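Local coordinates for SusD family protein (Bacteroides uniformis, PDB 7KV1) that probably binds beta-glucans at the cell surface, as a SusD-family glycan-binding protein of a human gut bacterium, at residues 489-494 with 501-506. Residues are numbered along the deposited sequence; the frame is centred on the assembly and turned at random.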
ATOM      1  N   THR A 489     -13.044 -16.236   6.150  1.00 19.23           N
ATOM      2  CA  THR A 489     -13.880 -16.996   5.195  1.00 20.64           C
ATOM      3  C   THR A 489     -13.386 -16.822   3.761  1.00 22.61           C
ATOM      4  O   THR A 489     -13.713 -17.668   2.956  1.00 23.20           O
ATOM      5  CB  THR A 489     -15.363 -16.629   5.345  1.00 24.08           C
ATOM      6  OG1 THR A 489     -15.428 -15.214   5.527  1.00 22.56           O
ATOM      7  CG2 THR A 489     -16.015 -17.378   6.500  1.00 25.07           C
ATOM      8  N   ALA A 490     -12.627 -15.778   3.441  1.00 21.30           N
ATOM      9  CA  ALA A 490     -12.151 -15.559   2.054  1.00 21.22           C
ATOM     10  C   ALA A 490     -10.790 -16.223   1.861  1.00 19.77           C
ATOM     11  O   ALA A 490     -10.454 -16.544   0.714  1.00 21.79           O
ATOM     12  CB  ALA A 490     -12.070 -14.073   1.742  1.00 20.58           C
ATOM     13  N   LEU A 491      -9.965 -16.249   2.902  1.00 19.20           N
ATOM     14  CA  LEU A 491      -8.554 -16.717   2.801  1.00 17.93           C
ATOM     15  C   LEU A 491      -8.521 -18.172   3.260  1.00 17.85           C
ATOM     16  O   LEU A 491      -8.096 -18.479   4.393  1.00 17.25           O
ATOM     17  CB  LEU A 491      -7.643 -15.791   3.603  1.00 15.91           C
ATOM     18  CG  LEU A 491      -7.679 -14.332   3.145  1.00 15.70           C
ATOM     19  CD1 LEU A 491      -6.790 -13.475   4.041  1.00 13.56           C
ATOM     20  CD2 LEU A 491      -7.300 -14.161   1.667  1.00 14.59           C
ATOM     21  N   VAL A 492      -8.994 -19.025   2.383  1.00 20.30           N
ATOM     22  CA  VAL A 492      -9.195 -20.473   2.656  1.00 21.37           C
ATOM     23  C   VAL A 492      -8.479 -21.270   1.571  1.00 22.23           C
ATOM     24  O   VAL A 492      -8.048 -20.705   0.572  1.00 22.63           O
ATOM     25  CB  VAL A 492     -10.698 -20.829   2.710  1.00 21.95           C
ATOM     26  CG1 VAL A 492     -11.395 -20.201   3.913  1.00 23.07           C
ATOM     27  CG2 VAL A 492     -11.442 -20.483   1.433  1.00 23.29           C
ATOM     28  N   PRO A 493      -8.325 -22.610   1.735  1.00 22.15           N
ATOM     29  CA  PRO A 493      -7.692 -23.443   0.709  1.00 22.50           C
ATOM     30  C   PRO A 493      -8.382 -23.326  -0.658  1.00 22.32           C
ATOM     31  O   PRO A 493      -9.579 -23.146  -0.704  1.00 21.13           O
ATOM     32  CB  PRO A 493      -7.772 -24.870   1.311  1.00 22.19           C
ATOM     33  CG  PRO A 493      -7.796 -24.623   2.811  1.00 22.29           C
ATOM     34  CD  PRO A 493      -8.639 -23.364   2.960  1.00 22.62           C
ATOM     35  N   ASP A 494      -7.590 -23.366  -1.738  1.00 22.98           N
ATOM     36  CA  ASP A 494      -8.080 -23.352  -3.142  1.00 22.88           C
ATOM     37  C   ASP A 494      -8.061 -24.770  -3.726  1.00 22.20           C
ATOM     38  O   ASP A 494      -7.405 -25.663  -3.139  1.00 22.43           O
ATOM     39  CB  ASP A 494      -7.222 -22.425  -4.002  1.00 22.20           C
ATOM     40  CG  ASP A 494      -5.752 -22.756  -3.871  1.00 21.04           C
ATOM     41  OD1 ASP A 494      -5.369 -23.784  -4.456  1.00 20.00           O
ATOM     42  OD2 ASP A 494      -5.026 -22.025  -3.129  1.00 18.57           O
ATOM     43  N   ASN A 501      -3.860 -23.725   4.152  1.00 23.07           N
ATOM     44  CA  ASN A 501      -4.265 -23.243   5.497  1.00 22.29           C
ATOM     45  C   ASN A 501      -5.348 -22.172   5.309  1.00 24.43           C
ATOM     46  O   ASN A 501      -5.410 -21.525   4.218  1.00 25.50           O
ATOM     47  CB  ASN A 501      -3.035 -22.801   6.301  1.00 21.60           C
ATOM     48  CG  ASN A 501      -2.051 -23.932   6.538  1.00 23.24           C
ATOM     49  OD1 ASN A 501      -2.421 -24.996   7.019  1.00 23.09           O
ATOM     50  ND2 ASN A 501      -0.795 -23.729   6.178  1.00 22.50           N
ATOM     51  N   SER A 502      -6.232 -22.028   6.290  1.00 22.97           N
ATOM     52  CA  SER A 502      -7.187 -20.895   6.387  1.00 22.91           C
ATOM     53  C   SER A 502      -6.601 -19.810   7.298  1.00 23.75           C
ATOM     54  O   SER A 502      -5.934 -20.123   8.300  1.00 24.54           O
ATOM     55  CB  SER A 502      -8.513 -21.366   6.857  1.00 24.38           C
ATOM     56  OG  SER A 502      -9.001 -22.352   5.966  1.00 24.69           O
ATOM     57  N   TRP A 503      -6.786 -18.553   6.940  1.00 21.02           N
ATOM     58  CA  TRP A 503      -6.346 -17.429   7.801  1.00 19.46           C
ATOM     59  C   TRP A 503      -7.106 -17.448   9.133  1.00 18.48           C
ATOM     60  O   TRP A 503      -8.341 -17.579   9.105  1.00 19.89           O
ATOM     61  CB  TRP A 503      -6.575 -16.099   7.093  1.00 17.78           C
ATOM     62  CG  TRP A 503      -5.965 -14.925   7.797  1.00 17.12           C
ATOM     63  CD1 TRP A 503      -4.759 -14.359   7.529  1.00 18.87           C
ATOM     64  CD2 TRP A 503      -6.541 -14.157   8.860  1.00 16.95           C
ATOM     65  NE1 TRP A 503      -4.559 -13.267   8.332  1.00 18.58           N
ATOM     66  CE2 TRP A 503      -5.640 -13.113   9.158  1.00 18.14           C
ATOM     67  CE3 TRP A 503      -7.742 -14.224   9.577  1.00 18.33           C
ATOM     68  CZ2 TRP A 503      -5.880 -12.156  10.153  1.00 18.34           C
ATOM     69  CZ3 TRP A 503      -7.989 -13.272  10.549  1.00 18.14           C
ATOM     70  CH2 TRP A 503      -7.062 -12.265  10.850  1.00 19.83           C
ATOM     71  N   THR A 504      -6.391 -17.245  10.235  1.00 18.99           N
ATOM     72  CA  THR A 504      -6.948 -17.043  11.599  1.00 19.11           C
ATOM     73  C   THR A 504      -6.195 -15.882  12.252  1.00 18.70           C
ATOM     74  O   THR A 504      -5.171 -15.443  11.724  1.00 20.02           O
ATOM     75  CB  THR A 504      -6.893 -18.312  12.462  1.00 19.84           C
ATOM     76  OG1 THR A 504      -5.527 -18.672  12.604  1.00 19.99           O
ATOM     77  CG2 THR A 504      -7.665 -19.460  11.858  1.00 21.00           C
ATOM     78  N   ALA A 505      -6.751 -15.360  13.336  1.00 19.91           N
ATOM     79  CA  ALA A 505      -6.319 -14.105  13.989  1.00 20.83           C
ATOM     80  C   ALA A 505      -4.840 -14.153  14.350  1.00 19.82           C
ATOM     81  O   ALA A 505      -4.180 -13.115  14.326  1.00 19.89           O
ATOM     82  CB  ALA A 505      -7.197 -13.885  15.220  1.00 23.44           C
ATOM     83  N   LYS A 506      -4.309 -15.321  14.694  1.00 18.71           N
ATOM     84  CA  LYS A 506      -2.873 -15.396  15.071  1.00 21.61           C
ATOM     85  C   LYS A 506      -1.955 -15.114  13.863  1.00 18.96           C
ATOM     86  O   LYS A 506      -0.791 -14.889  14.083  1.00 18.65           O
ATOM     87  CB  LYS A 506      -2.556 -16.754  15.685  1.00 23.16           C
ATOM     88  CG  LYS A 506      -2.667 -17.954  14.774  1.00 25.93           C
ATOM     89  CD  LYS A 506      -2.303 -19.211  15.558  1.00 29.43           C
ATOM     90  CE  LYS A 506      -2.484 -20.470  14.750  1.00 32.46           C
ATOM     91  NZ  LYS A 506      -1.887 -21.599  15.493  1.00 38.56           N
TER
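Leu491, the first residue to leave helical geometry after helix 487-490, meets Trp503 through both backbone and side chain. Its O accepts a nearly straight hydrogen bond from Trp503 N (2.9 Å, 165° at the hydrogen), and Ser502 CA adds a CA-H...O contact to that same O at 3.3 Å. The two side chains then run side by side in the same direction, CB of Leu491 lying 3.7 Å from CB of Trp503. Chi1 of Trp503 (-171°) carries its CG across from the backbone N, leading the indole away from 489-494; Leu491 CD1 comes obliquely to the near end of the indole, 4.1 Å from Trp503 CG. Beyond that, the indole meets Tyr101 edge-to-face and its NE1 hydrogen-bonds Tyr469 OH; Leu491 packs on Tyr469 and Leu472, and Trp503 on Val473, of helix 468-474. In the fold, the bond draws together two ends of an irregular excursion, 491-503, in the long link between helices 487-490 and 514-519, within the SusD-family part of the chain. Val492 comes next, its CG1 3.8 Å from Ser502 OG. Pro493 follows, its CD 3.2 Å from Ser502 OG and 3.9 Å from Asn501 O. Asn501 O is buried here without a hydrogen-bond partner, while Asn501 ND2 hydrogen-bonds Asn100 O and Glu102 OE2.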